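Long-range contacts in glutamine--tRNA ligase (Saccharomyces cerevisiae, PDB 3TL4), which joins glutamine to its cognate tRNA(Gln) at the expense of ATP, this chain being the appended N-terminal tRNA-binding domain of the yeast enzyme: residues Tyr35-Glu40 with Pro68-Ile73; Arg52-Asn57 with Lys83-Val88; Glu135-Glu140 with Lys176-Lys181; Thr139-Leu144 with Asp182-Ile187. All coordinates share one frame; numbering follows the deposited sequence.

Interaction 1: residues Tyr35-Glu40 with Pro68-Ile73; sequences YKLIKE and PKSELI
Ser70 OG donates a hydrogen bond to Glu40 OE2 at 3.0 Å, meeting the syn lone pair, on the side of the carboxylate's other oxygen. The same hydroxyl has the ammonium of Lys36 close by, NZ lying 3.1 Å from Ser70 OG, so three polar groups gather where the start of helix 70-78 faces the end of helix 28-39. Lys36 reaches in from one turn before Glu40, its chain bending only at the last torsion. Glu40 CG sits between its own backbone N and carbonyl carbon (chi1 55°), and the chain runs on extended to the serine. Its other oxygen, OE1, rests 3.7 Å from Glu71 CB. The two glutamate side chains cross at about a right angle, yet Glu40 OE1 is still 4.1 Å from Glu71 OE1, a like-charge approach that the nearby lysine may ease. An alanine in place of Glu40 would probably leave the Ser70 hydroxyl without its carboxylate acceptor and strip Lys36 of a nearby opposite charge. Beneath the polar layer Leu37 CD2 touches Ser70 CB at 4.1 Å. Leu37 also packs on Leu58 and Ala59, so helix 49-62 underlies the contact, and Ile73 reaches both that helix and helix 85-98.

Interaction 2: residues Arg52-Asn57 with Lys83-Val88; sequences RALVHN and KTSLQV
Leu54 and Asn57, one turn apart on helix 49-62, face the first turn of helix 85-98 with unlike ends: a forked methyl pair and a flat amide. The two methyls of Leu54 lie side by side against the backbone that leads into the helix. Its CD1 lies 3.6 Å from Lys83 O, while CD2 is 3.6 Å from Thr84 C and also meets Val88 CG2 at 3.9 Å. Val88 has CG1 anti to its backbone N (chi1 178°), and its other methyl, CG2, is the one that faces the leucine. Asn57 sets out toward the partner segment from its backbone, and Asn57 OD1 accepts from Ser85 OG at 2.8 Å. The hydroxyl stands above the amide plane, 38° out of it, with a C=O...donor angle of 133°.

The helix start is itself secured locally. Thr84 is the N-cap, its OG1 accepting from Gln87 N at 3.1 Å, and Gln87 OE1 accepts from Lys83 N at 2.8 Å. Ile77 of helix 70-78 touches both Leu54 and Val88, extending the apolar patch to a third helix. The contact therefore divides by chemistry: apolar packing of Leu54 on Val88 and on main-chain atoms supplies most of the buried surface, whereas a single short side-chain hydrogen bond, from a serine near the surface, gives it direction and ties the two helices at a defined point.

Interaction 3: residues Glu135-Glu140 with Lys176-Lys181; sequences ERILTE and KLLGPK
A small aliphatic patch joins the last turns of two helices, 134-140 and 166-178, in the C-terminal helical part of this tRNA-binding domain. Leu138 and Leu177 make its closest approach, Leu138 CD2 lying 3.7 Å from Leu177 CD1 as the two side chains cross obliquely. Leu177 has CG anti to its backbone N (chi1 172°), and its two methyls divide the work: CD1 takes Leu138, while CD2 meets Ile137 CG2 at 4.0 Å. Ile137 and Leu177 cross at about a right angle, methyl against methyl.

Leu178 adds a second contact from the next position. Its CD2 is 3.9 Å from Leu138 CD2 and 4.0 Å from the main-chain Ile137 O, so Leu138 CD2 is touched by Leu177 and Leu178 alike. No hydrogen bond passes between the segments, and dispersion and the burial of methyl groups account for the contact. Ile137 and Leu178 are buried, whereas Leu138 lies at the surface. Around the patch, Leu177 also rests on Ile130 of helix 119-132, Ile137 on Ile148 of helix 145-153, and Leu178 on Tyr142.

Just beyond Leu178, Gly179 is the first residue to leave the helix, with phi 79°, and the chain turns away through Pro180. The arrangement is that of ordinary helix-helix packing in an all-helical bundle, made by aliphatic side chains close to where each helix stops.

Interaction 4: residues Thr139-Leu144 with Asp182-Ile187; sequences TERYKL and DERDLI
Arg141 grips the carboxylate of Asp185 side-on and nearly coplanar, in a salt bridge of two bonds: NE reaches Asp185 OD2 at 2.8 Å and NH2 reaches Asp185 OD1 at 3.1 Å, the latter nearly straight at 168°. Over one face of this guanidinium lies that of Arg184, centres 3.5 Å apart and planes 11° from parallel. Such stacking is probably eased by Asp182, which Arg184 grips side-on, NH2 to Asp182 OD2 at 2.8 Å and NE to Asp182 OD1. Tyr142 turns its ring edge to Asp185, with CD1 3.5 Å from OD2, and its hydroxyl probably bonds to Gly179 O, at a doubtfully short distance. Further out, Asp182 N donates to Asp185 OD1 at 2.8 Å, while a water donates to Asp185 OD2. An alanine at Arg141 would probably leave Asp185 without its charge partner and Arg184 without its stacking mate. Asp182 OD1 accepts from Arg184 N as well, an Asx turn, so the arrangement is a four-residue salt-bridge network with a stacked arginine pair, built on that turn.

How the interactions relate
From the N terminus, helix 28-39 ends in interaction 1, which closes a loop back from helix 70-78. Before that loop is complete, 52-57 opens interaction 2, finished by 83-88, so the two cross along the chain. They also touch in space, Leu37 against Val55 and Ile73 against Val88, and together join four helices, 28-39, 49-62, 70-78 and 85-98, into one bundle. Interactions 3 and 4 follow in series, with nearest atoms about 22 Å from interaction 2. Both start from helix 134-140, sharing Thr139 and Glu140, and fasten the end of helix 166-178 and then the C-terminal tail. Their centres are 8 Å apart, and Tyr142 and Arg141 meet the chain around Gly179.

Interaction 1: residues Tyr35-Glu40 with Pro68-Ile73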
loop_
_atom_site.group_PDB
_atom_site.type_symbol
_atom_site.label_atom_id
_atom_site.label_comp_id
_atom_site.label_asym_id
_atom_site.label_seq_id
_atom_site.Cartn_x
_atom_site.Cartn_y
_atom_site.Cartn_z
ATOM N N TYR A 35 -16.866 9.907 -7.672
ATOM C CA TYR A 35 -17.714 9.940 -8.866
ATOM C C TYR A 35 -16.906 10.235 -10.134
ATOM O O TYR A 35 -16.970 9.482 -11.114
ATOM C CB TYR A 35 -18.825 10.986 -8.693
ATOM C CG TYR A 35 -19.890 10.963 -9.772
ATOM C CD1 TYR A 35 -19.773 11.743 -10.916
ATOM C CD2 TYR A 35 -21.022 10.165 -9.637
ATOM C CE1 TYR A 35 -20.748 11.717 -11.903
ATOM C CE2 TYR A 35 -21.997 10.132 -10.615
ATOM C CZ TYR A 35 -21.858 10.909 -11.746
ATOM O OH TYR A 35 -22.837 10.871 -12.718
ATOM N N LYS A 36 -16.147 11.328 -10.119
ATOM C CA LYS A 36 -15.397 11.712 -11.316
ATOM C C LYS A 36 -14.318 10.688 -11.664
ATOM O O LYS A 36 -14.086 10.409 -12.837
ATOM C CB LYS A 36 -14.796 13.118 -11.196
ATOM C CG LYS A 36 -13.287 13.149 -10.918
ATOM C CD LYS A 36 -12.710 14.577 -10.889
ATOM C CE LYS A 36 -11.276 14.625 -10.307
ATOM N NZ LYS A 36 -10.205 14.301 -11.297
ATOM N N LEU A 37 -13.659 10.132 -10.650
ATOM C CA LEU A 37 -12.654 9.097 -10.871
ATOM C C LEU A 37 -13.270 7.835 -11.492
ATOM O O LEU A 37 -12.770 7.323 -12.496
ATOM C CB LEU A 37 -11.908 8.759 -9.573
ATOM C CG LEU A 37 -11.077 9.888 -8.946
ATOM C CD1 LEU A 37 -10.636 9.545 -7.522
ATOM C CD2 LEU A 37 -9.876 10.284 -9.813
ATOM N N ILE A 38 -14.353 7.336 -10.902
ATOM C CA ILE A 38 -15.079 6.210 -11.491
ATOM C C ILE A 38 -15.542 6.461 -12.949
ATOM O O ILE A 38 -15.564 5.545 -13.768
ATOM C CB ILE A 38 -16.291 5.812 -10.634
ATOM C CG1 ILE A 38 -15.828 5.190 -9.316
ATOM C CG2 ILE A 38 -17.182 4.837 -11.387
ATOM C CD1 ILE A 38 -16.952 4.796 -8.397
ATOM N N LYS A 39 -15.915 7.694 -13.269
ATOM C CA LYS A 39 -16.442 8.005 -14.600
ATOM C C LYS A 39 -15.372 8.071 -15.696
ATOM O O LYS A 39 -15.701 8.049 -16.876
ATOM C CB LYS A 39 -17.247 9.310 -14.581
ATOM C CG LYS A 39 -18.606 9.210 -13.910
ATOM C CD LYS A 39 -19.583 8.393 -14.741
ATOM C CE LYS A 39 -21.021 8.644 -14.279
ATOM N NZ LYS A 39 -22.049 7.898 -15.059
ATOM N N GLU A 40 -14.098 8.157 -15.314
ATOM C CA GLU A 40 -13.018 8.150 -16.297
ATOM C C GLU A 40 -12.363 6.765 -16.429
ATOM O O GLU A 40 -11.170 6.642 -16.709
ATOM C CB GLU A 40 -11.992 9.275 -16.037
ATOM C CG GLU A 40 -11.354 9.326 -14.648
ATOM C CD GLU A 40 -10.484 10.576 -14.450
ATOM O OE1 GLU A 40 -10.307 11.340 -15.426
ATOM O OE2 GLU A 40 -9.979 10.801 -13.324
ATOM N N PRO A 68 -4.666 17.331 -12.022
ATOM C CA PRO A 68 -4.319 17.074 -13.426
ATOM C C PRO A 68 -3.705 15.678 -13.578
ATOM O O PRO A 68 -2.984 15.238 -12.684
ATOM C CB PRO A 68 -3.290 18.164 -13.732
ATOM C CG PRO A 68 -3.617 19.271 -12.759
ATOM C CD PRO A 68 -4.040 18.564 -11.507
ATOM N N LYS A 69 -4.012 14.993 -14.680
ATOM C CA LYS A 69 -3.512 13.648 -14.936
ATOM C C LYS A 69 -3.945 12.608 -13.880
ATOM O O LYS A 69 -3.286 11.589 -13.722
ATOM C CB LYS A 69 -1.980 13.657 -15.066
ATOM C CG LYS A 69 -1.441 14.366 -16.311
ATOM C CD LYS A 69 -1.768 13.615 -17.587
ATOM C CE LYS A 69 -1.174 14.296 -18.828
ATOM N NZ LYS A 69 0.305 14.132 -18.968
ATOM N N SER A 70 -5.042 12.858 -13.171
ATOM C CA SER A 70 -5.546 11.896 -12.195
ATOM C C SER A 70 -5.824 10.541 -12.850
ATOM O O SER A 70 -5.673 9.506 -12.217
ATOM C CB SER A 70 -6.813 12.420 -11.504
ATOM O OG SER A 70 -7.836 12.704 -12.451
ATOM N N GLU A 71 -6.203 10.553 -14.127
ATOM C CA GLU A 71 -6.559 9.322 -14.835
ATOM C C GLU A 71 -5.389 8.345 -14.951
ATOM O O GLU A 71 -5.583 7.161 -15.204
ATOM C CB GLU A 71 -7.125 9.627 -16.226
ATOM C CG GLU A 71 -6.103 10.151 -17.242
ATOM C CD GLU A 71 -5.864 11.667 -17.167
ATOM O OE1 GLU A 71 -6.486 12.361 -16.325
ATOM O OE2 GLU A 71 -5.040 12.162 -17.962
ATOM N N LEU A 72 -4.169 8.838 -14.787
ATOM C CA LEU A 72 -3.016 7.952 -14.832
ATOM C C LEU A 72 -3.084 7.022 -13.637
ATOM O O LEU A 72 -2.871 5.821 -13.757
ATOM C CB LEU A 72 -1.715 8.745 -14.781
ATOM C CG LEU A 72 -1.329 9.579 -15.988
ATOM C CD1 LEU A 72 -0.086 10.383 -15.639
ATOM C CD2 LEU A 72 -1.089 8.675 -17.194
ATOM N N ILE A 73 -3.382 7.587 -12.473
ATOM C CA ILE A 73 -3.543 6.786 -11.256
ATOM C C ILE A 73 -4.717 5.809 -11.380
ATOM O O ILE A 73 -4.590 4.632 -11.067
ATOM C CB ILE A 73 -3.758 7.672 -10.021
ATOM C CG1 ILE A 73 -2.858 8.914 -10.093
ATOM C CG2 ILE A 73 -3.524 6.877 -8.738
ATOM C CD1 ILE A 73 -2.972 9.838 -8.873
#

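Interaction 2: residues Arg52-Asn57 with Lys83-Val88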
loop_
_atom_site.group_PDB
_atom_site.type_symbol
_atom_site.label_atom_id
_atom_site.label_comp_id
_atom_site.label_asym_id
_atom_site.label_seq_id
_atom_site.Cartn_x
_atom_site.Cartn_y
_atom_site.Cartn_z
ATOM N N ARG A 52 -12.218 -1.074 -6.071
ATOM C CA ARG A 52 -13.144 -0.174 -5.386
ATOM C C ARG A 52 -12.453 0.496 -4.188
ATOM O O ARG A 52 -12.552 1.711 -3.989
ATOM C CB ARG A 52 -14.397 -0.921 -4.898
ATOM C CG ARG A 52 -15.375 -1.344 -5.994
ATOM C CD ARG A 52 -16.693 -1.792 -5.377
ATOM N NE ARG A 52 -16.591 -3.106 -4.750
ATOM C CZ ARG A 52 -16.807 -4.237 -5.402
ATOM N NH1 ARG A 52 -17.134 -4.191 -6.687
ATOM N NH2 ARG A 52 -16.695 -5.405 -4.785
ATOM N N ALA A 53 -11.756 -0.303 -3.387
ATOM C CA ALA A 53 -11.089 0.216 -2.202
ATOM C C ALA A 53 -9.953 1.161 -2.583
ATOM O O ALA A 53 -9.760 2.196 -1.962
ATOM C CB ALA A 53 -10.555 -0.935 -1.347
ATOM N N LEU A 54 -9.207 0.796 -3.614
ATOM C CA LEU A 54 -8.065 1.587 -4.042
ATOM C C LEU A 54 -8.503 2.922 -4.635
ATOM O O LEU A 54 -7.868 3.954 -4.391
ATOM C CB LEU A 54 -7.206 0.800 -5.041
ATOM C CG LEU A 54 -6.473 -0.402 -4.449
ATOM C CD1 LEU A 54 -5.815 -1.246 -5.546
ATOM C CD2 LEU A 54 -5.443 0.058 -3.442
ATOM N N VAL A 55 -9.593 2.911 -5.396
ATOM C CA VAL A 55 -10.097 4.156 -5.958
ATOM C C VAL A 55 -10.695 5.036 -4.851
ATOM O O VAL A 55 -10.565 6.262 -4.886
ATOM C CB VAL A 55 -11.072 3.937 -7.136
ATOM C CG1 VAL A 55 -12.347 3.243 -6.667
ATOM C CG2 VAL A 55 -11.405 5.266 -7.798
ATOM N N HIS A 56 -11.300 4.422 -3.838
ATOM C CA HIS A 56 -11.736 5.203 -2.686
ATOM C C HIS A 56 -10.560 5.843 -1.938
ATOM O O HIS A 56 -10.625 7.008 -1.552
ATOM C CB HIS A 56 -12.601 4.394 -1.731
ATOM C CG HIS A 56 -13.249 5.232 -0.676
ATOM N ND1 HIS A 56 -13.192 4.925 0.665
ATOM C CD2 HIS A 56 -13.940 6.396 -0.764
ATOM C CE1 HIS A 56 -13.830 5.852 1.355
ATOM N NE2 HIS A 56 -14.295 6.754 0.509
ATOM N N ASN A 57 -9.487 5.085 -1.732
ATOM C CA ASN A 57 -8.245 5.672 -1.235
ATOM C C ASN A 57 -7.871 6.906 -2.036
ATOM O O ASN A 57 -7.585 7.959 -1.475
ATOM C CB ASN A 57 -7.075 4.700 -1.358
ATOM C CG ASN A 57 -7.112 3.586 -0.332
ATOM O OD1 ASN A 57 -6.523 2.523 -0.550
ATOM N ND2 ASN A 57 -7.790 3.821 0.797
ATOM N N LYS A 83 -1.336 -1.881 -6.851
ATOM C CA LYS A 83 -2.055 -2.904 -6.090
ATOM C C LYS A 83 -2.314 -2.544 -4.629
ATOM O O LYS A 83 -3.185 -3.139 -4.001
ATOM C CB LYS A 83 -1.306 -4.247 -6.130
ATOM C CG LYS A 83 -1.052 -4.816 -7.509
ATOM C CD LYS A 83 -2.355 -5.107 -8.253
ATOM C CE LYS A 83 -3.062 -6.343 -7.708
ATOM N NZ LYS A 83 -4.264 -6.727 -8.513
ATOM N N THR A 84 -1.559 -1.604 -4.068
ATOM C CA THR A 84 -1.706 -1.306 -2.637
ATOM C C THR A 84 -2.025 0.165 -2.369
ATOM O O THR A 84 -1.829 1.021 -3.239
ATOM C CB THR A 84 -0.445 -1.717 -1.827
ATOM O OG1 THR A 84 0.678 -0.952 -2.269
ATOM C CG2 THR A 84 -0.132 -3.188 -2.023
ATOM N N SER A 85 -2.530 0.440 -1.168
ATOM C CA SER A 85 -2.782 1.804 -0.715
ATOM C C SER A 85 -1.494 2.590 -0.755
ATOM O O SER A 85 -1.490 3.794 -1.030
ATOM C CB SER A 85 -3.292 1.812 0.722
ATOM O OG SER A 85 -4.534 1.157 0.811
ATOM N N LEU A 86 -0.409 1.889 -0.449
ATOM C CA LEU A 86 0.931 2.453 -0.449
ATOM C C LEU A 86 1.349 2.906 -1.851
ATOM O O LEU A 86 1.894 3.990 -2.010
ATOM C CB LEU A 86 1.917 1.428 0.107
ATOM C CG LEU A 86 3.290 1.963 0.495
ATOM C CD1 LEU A 86 3.163 2.845 1.719
ATOM C CD2 LEU A 86 4.260 0.824 0.753
ATOM N N GLN A 87 1.084 2.086 -2.865
ATOM C CA GLN A 87 1.400 2.456 -4.253
ATOM C C GLN A 87 0.509 3.586 -4.728
ATOM O O GLN A 87 0.945 4.453 -5.491
ATOM C CB GLN A 87 1.231 1.272 -5.206
ATOM C CG GLN A 87 2.282 0.180 -5.061
ATOM C CD GLN A 87 2.168 -0.859 -6.154
ATOM O OE1 GLN A 87 1.373 -1.788 -6.060
ATOM N NE2 GLN A 87 2.963 -0.705 -7.200
ATOM N N VAL A 88 -0.743 3.571 -4.288
ATOM C CA VAL A 88 -1.678 4.618 -4.689
ATOM C C VAL A 88 -1.291 5.958 -4.066
ATOM O O VAL A 88 -1.378 7.002 -4.712
ATOM C CB VAL A 88 -3.130 4.262 -4.354
ATOM C CG1 VAL A 88 -4.060 5.410 -4.738
ATOM C CG2 VAL A 88 -3.526 2.988 -5.080
#

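Interaction 3: residues Glu135-Glu140 with Lys176-Lys181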
loop_
_atom_site.group_PDB
_atom_site.type_symbol
_atom_site.label_atom_id
_atom_site.label_comp_id
_atom_site.label_asym_id
_atom_site.label_seq_id
_atom_site.Cartn_x
_atom_site.Cartn_y
_atom_site.Cartn_z
ATOM N N GLU A 135 26.022 -8.118 17.593
ATOM C CA GLU A 135 26.342 -8.102 19.032
ATOM C C GLU A 135 25.264 -7.460 19.905
ATOM O O GLU A 135 25.077 -7.866 21.039
ATOM C CB GLU A 135 27.709 -7.473 19.294
ATOM C CG GLU A 135 28.827 -8.255 18.638
ATOM C CD GLU A 135 30.183 -7.654 18.879
ATOM O OE1 GLU A 135 30.495 -6.632 18.235
ATOM O OE2 GLU A 135 30.940 -8.212 19.710
ATOM N N ARG A 136 24.557 -6.462 19.385
ATOM C CA ARG A 136 23.423 -5.899 20.110
ATOM C C ARG A 136 22.351 -6.983 20.240
ATOM O O ARG A 136 21.738 -7.133 21.276
ATOM C CB ARG A 136 22.856 -4.667 19.388
ATOM C CG ARG A 136 21.775 -3.934 20.174
ATOM C CD ARG A 136 21.557 -2.494 19.678
ATOM N NE ARG A 136 21.227 -2.450 18.255
ATOM C CZ ARG A 136 19.996 -2.578 17.774
ATOM N NH1 ARG A 136 18.962 -2.746 18.602
ATOM N NH2 ARG A 136 19.796 -2.529 16.470
ATOM N N ILE A 137 22.150 -7.746 19.170
ATOM C CA ILE A 137 21.187 -8.842 19.186
ATOM C C ILE A 137 21.590 -10.052 20.045
ATOM O O ILE A 137 20.749 -10.636 20.689
ATOM C CB ILE A 137 20.847 -9.309 17.773
ATOM C CG1 ILE A 137 20.198 -8.158 16.996
ATOM C CG2 ILE A 137 19.900 -10.484 17.843
ATOM C CD1 ILE A 137 20.064 -8.446 15.512
ATOM N N LEU A 138 22.866 -10.428 20.048
ATOM C CA LEU A 138 23.336 -11.530 20.894
ATOM C C LEU A 138 23.207 -11.195 22.371
ATOM O O LEU A 138 22.932 -12.062 23.194
ATOM C CB LEU A 138 24.794 -11.877 20.590
ATOM C CG LEU A 138 25.047 -12.768 19.375
ATOM C CD1 LEU A 138 26.533 -12.901 19.105
ATOM C CD2 LEU A 138 24.428 -14.123 19.617
ATOM N N THR A 139 23.407 -9.926 22.698
ATOM C CA THR A 139 23.312 -9.463 24.072
ATOM C C THR A 139 21.880 -9.443 24.582
ATOM O O THR A 139 21.622 -9.815 25.726
ATOM C CB THR A 139 23.919 -8.064 24.219
ATOM O OG1 THR A 139 25.310 -8.130 23.886
ATOM C CG2 THR A 139 23.771 -7.564 25.641
ATOM N N GLU A 140 20.951 -9.012 23.740
ATOM C CA GLU A 140 19.568 -8.792 24.175
ATOM C C GLU A 140 18.667 -10.005 23.905
ATOM O O GLU A 140 17.646 -10.210 24.578
ATOM C CB GLU A 140 19.011 -7.534 23.498
ATOM C CG GLU A 140 19.832 -6.253 23.765
ATOM C CD GLU A 140 19.803 -5.814 25.236
ATOM O OE1 GLU A 140 18.725 -5.909 25.871
ATOM O OE2 GLU A 140 20.862 -5.395 25.757
ATOM N N LYS A 176 18.632 -19.032 14.068
ATOM C CA LYS A 176 19.941 -19.513 13.613
ATOM C C LYS A 176 21.090 -18.965 14.459
ATOM O O LYS A 176 22.068 -19.664 14.728
ATOM C CB LYS A 176 20.166 -19.163 12.141
ATOM C CG LYS A 176 19.201 -19.849 11.202
ATOM C CD LYS A 176 19.269 -19.282 9.782
ATOM C CE LYS A 176 18.170 -19.899 8.920
ATOM N NZ LYS A 176 18.071 -19.246 7.584
ATOM N N LEU A 177 20.968 -17.702 14.859
ATOM C CA LEU A 177 21.996 -16.991 15.626
ATOM C C LEU A 177 21.905 -17.247 17.130
ATOM O O LEU A 177 22.922 -17.348 17.817
ATOM C CB LEU A 177 21.856 -15.482 15.372
ATOM C CG LEU A 177 22.692 -14.490 16.189
ATOM C CD1 LEU A 177 24.194 -14.697 15.968
ATOM C CD2 LEU A 177 22.279 -13.055 15.857
ATOM N N LEU A 178 20.683 -17.319 17.641
ATOM C CA LEU A 178 20.459 -17.334 19.081
ATOM C C LEU A 178 20.363 -18.747 19.604
ATOM O O LEU A 178 20.697 -19.014 20.756
ATOM C CB LEU A 178 19.188 -16.557 19.436
ATOM C CG LEU A 178 19.246 -15.048 19.139
ATOM C CD1 LEU A 178 18.148 -14.330 19.882
ATOM C CD2 LEU A 178 20.582 -14.470 19.557
ATOM N N GLY A 179 19.932 -19.650 18.731
ATOM C CA GLY A 179 19.559 -20.989 19.133
ATOM C C GLY A 179 18.174 -20.895 19.719
ATOM O O GLY A 179 17.569 -19.827 19.676
ATOM N N PRO A 180 17.657 -22.002 20.276
ATOM C CA PRO A 180 16.285 -21.942 20.797
ATOM C C PRO A 180 16.180 -21.130 22.090
ATOM O O PRO A 180 17.195 -20.903 22.759
ATOM C CB PRO A 180 15.930 -23.418 21.032
ATOM C CG PRO A 180 17.228 -24.119 21.156
ATOM C CD PRO A 180 18.211 -23.366 20.302
ATOM N N LYS A 181 14.968 -20.677 22.409
ATOM C CA LYS A 181 14.706 -19.961 23.649
ATOM C C LYS A 181 15.052 -20.840 24.835
ATOM O O LYS A 181 14.687 -22.010 24.864
ATOM C CB LYS A 181 13.235 -19.545 23.733
ATOM C CG LYS A 181 12.781 -18.748 22.531
ATOM C CD LYS A 181 11.502 -18.013 22.846
ATOM C CE LYS A 181 11.018 -17.203 21.659
ATOM N NZ LYS A 181 9.802 -16.427 22.018
#

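Interaction 4: residues Thr139-Leu144 with Asp182-Ile187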
loop_
_atom_site.group_PDB
_atom_site.type_symbol
_atom_site.label_atom_id
_atom_site.label_comp_id
_atom_site.label_asym_id
_atom_site.label_seq_id
_atom_site.Cartn_x
_atom_site.Cartn_y
_atom_site.Cartn_z
ATOM N N THR A 139 23.407 -9.926 22.698
ATOM C CA THR A 139 23.312 -9.463 24.072
ATOM C C THR A 139 21.880 -9.443 24.582
ATOM O O THR A 139 21.622 -9.815 25.726
ATOM C CB THR A 139 23.919 -8.064 24.219
ATOM O OG1 THR A 139 25.310 -8.130 23.886
ATOM C CG2 THR A 139 23.771 -7.564 25.641
ATOM N N GLU A 140 20.951 -9.012 23.740
ATOM C CA GLU A 140 19.568 -8.792 24.175
ATOM C C GLU A 140 18.667 -10.005 23.905
ATOM O O GLU A 140 17.646 -10.210 24.578
ATOM C CB GLU A 140 19.011 -7.534 23.498
ATOM C CG GLU A 140 19.832 -6.253 23.765
ATOM C CD GLU A 140 19.803 -5.814 25.236
ATOM O OE1 GLU A 140 18.725 -5.909 25.871
ATOM O OE2 GLU A 140 20.862 -5.395 25.757
ATOM N N ARG A 141 19.068 -10.802 22.915
ATOM C CA ARG A 141 18.377 -12.028 22.547
ATOM C C ARG A 141 16.949 -11.782 22.117
ATOM O O ARG A 141 16.685 -10.829 21.400
ATOM C CB ARG A 141 18.457 -13.071 23.668
ATOM C CG ARG A 141 19.888 -13.544 23.905
ATOM C CD ARG A 141 19.972 -14.618 24.981
ATOM N NE ARG A 141 19.202 -15.799 24.608
ATOM C CZ ARG A 141 19.575 -16.694 23.692
ATOM N NH1 ARG A 141 20.736 -16.565 23.040
ATOM N NH2 ARG A 141 18.788 -17.731 23.437
ATOM N N TYR A 142 16.031 -12.643 22.549
ATOM C CA TYR A 142 14.678 -12.621 22.007
ATOM C C TYR A 142 13.845 -11.397 22.387
ATOM O O TYR A 142 12.911 -11.041 21.670
ATOM C CB TYR A 142 13.930 -13.919 22.317
ATOM C CG TYR A 142 14.400 -15.097 21.494
ATOM C CD1 TYR A 142 15.347 -15.987 21.993
ATOM C CD2 TYR A 142 13.910 -15.317 20.215
ATOM C CE1 TYR A 142 15.787 -17.054 21.249
ATOM C CE2 TYR A 142 14.339 -16.391 19.465
ATOM C CZ TYR A 142 15.275 -17.258 19.995
ATOM O OH TYR A 142 15.714 -18.333 19.261
ATOM N N LYS A 143 14.191 -10.753 23.499
ATOM C CA LYS A 143 13.575 -9.484 23.880
ATOM C C LYS A 143 13.678 -8.406 22.795
ATOM O O LYS A 143 12.906 -7.446 22.784
ATOM C CB LYS A 143 14.200 -8.949 25.171
ATOM C CG LYS A 143 13.957 -9.820 26.392
ATOM C CD LYS A 143 14.676 -9.256 27.607
ATOM C CE LYS A 143 14.349 -10.056 28.879
ATOM N NZ LYS A 143 14.922 -11.443 28.889
ATOM N N LEU A 144 14.630 -8.561 21.887
ATOM C CA LEU A 144 14.877 -7.553 20.861
ATOM C C LEU A 144 14.102 -7.816 19.573
ATOM O O LEU A 144 14.051 -6.966 18.690
ATOM C CB LEU A 144 16.385 -7.458 20.563
ATOM C CG LEU A 144 16.870 -6.328 19.656
ATOM C CD1 LEU A 144 16.248 -5.003 20.076
ATOM C CD2 LEU A 144 18.397 -6.234 19.647
ATOM N N ASP A 182 15.757 -20.268 25.806
ATOM C CA ASP A 182 16.128 -20.990 27.015
ATOM C C ASP A 182 15.980 -20.107 28.263
ATOM O O ASP A 182 15.263 -19.106 28.234
ATOM C CB ASP A 182 17.529 -21.621 26.889
ATOM C CG ASP A 182 18.634 -20.596 26.674
ATOM O OD1 ASP A 182 18.436 -19.412 27.005
ATOM O OD2 ASP A 182 19.719 -20.987 26.193
ATOM N N GLU A 183 16.632 -20.480 29.359
ATOM C CA GLU A 183 16.397 -19.818 30.642
ATOM C C GLU A 183 16.743 -18.333 30.562
ATOM O O GLU A 183 16.189 -17.517 31.301
ATOM C CB GLU A 183 17.173 -20.498 31.781
ATOM C CG GLU A 183 18.691 -20.262 31.753
ATOM C CD GLU A 183 19.432 -21.022 30.630
ATOM O OE1 GLU A 183 18.854 -21.966 30.031
ATOM O OE2 GLU A 183 20.607 -20.674 30.360
ATOM N N ARG A 184 17.658 -17.995 29.654
ATOM C CA ARG A 184 18.061 -16.611 29.407
ATOM C C ARG A 184 16.911 -15.783 28.871
ATOM O O ARG A 184 16.941 -14.551 28.935
ATOM C CB ARG A 184 19.184 -16.559 28.375
ATOM C CG ARG A 184 20.567 -16.877 28.908
ATOM C CD ARG A 184 21.565 -16.884 27.752
ATOM N NE ARG A 184 21.216 -17.923 26.794
ATOM C CZ ARG A 184 21.978 -18.296 25.779
ATOM N NH1 ARG A 184 23.144 -17.699 25.559
ATOM N NH2 ARG A 184 21.558 -19.255 24.973
ATOM N N ASP A 185 15.905 -16.459 28.324
ATOM C CA ASP A 185 14.831 -15.756 27.637
ATOM C C ASP A 185 13.531 -15.684 28.431
ATOM O O ASP A 185 12.518 -15.256 27.901
ATOM C CB ASP A 185 14.585 -16.381 26.265
ATOM C CG ASP A 185 15.858 -16.507 25.460
ATOM O OD1 ASP A 185 16.200 -17.637 25.059
ATOM O OD2 ASP A 185 16.529 -15.476 25.252
ATOM N N LEU A 186 13.566 -16.077 29.700
ATOM C CA LEU A 186 12.368 -16.026 30.539
ATOM C C LEU A 186 11.811 -14.621 30.834
ATOM O O LEU A 186 12.554 -13.673 31.115
ATOM C CB LEU A 186 12.579 -16.802 31.839
ATOM C CG LEU A 186 12.463 -18.318 31.668
ATOM C CD1 LEU A 186 12.154 -18.965 33.008
ATOM C CD2 LEU A 186 11.380 -18.654 30.643
ATOM N N ILE A 187 10.486 -14.515 30.752
ATOM C CA ILE A 187 9.749 -13.301 31.098
ATOM C C ILE A 187 8.527 -13.656 31.951
ATOM O O ILE A 187 8.364 -13.159 33.063
ATOM C CB ILE A 187 9.264 -12.570 29.839
ATOM C CG1 ILE A 187 10.454 -12.134 28.986
ATOM C CG2 ILE A 187 8.406 -11.373 30.208
ATOM C CD1 ILE A 187 10.057 -11.516 27.684
HETATM O O HOH W 1 15.583 -13.091 25.652
#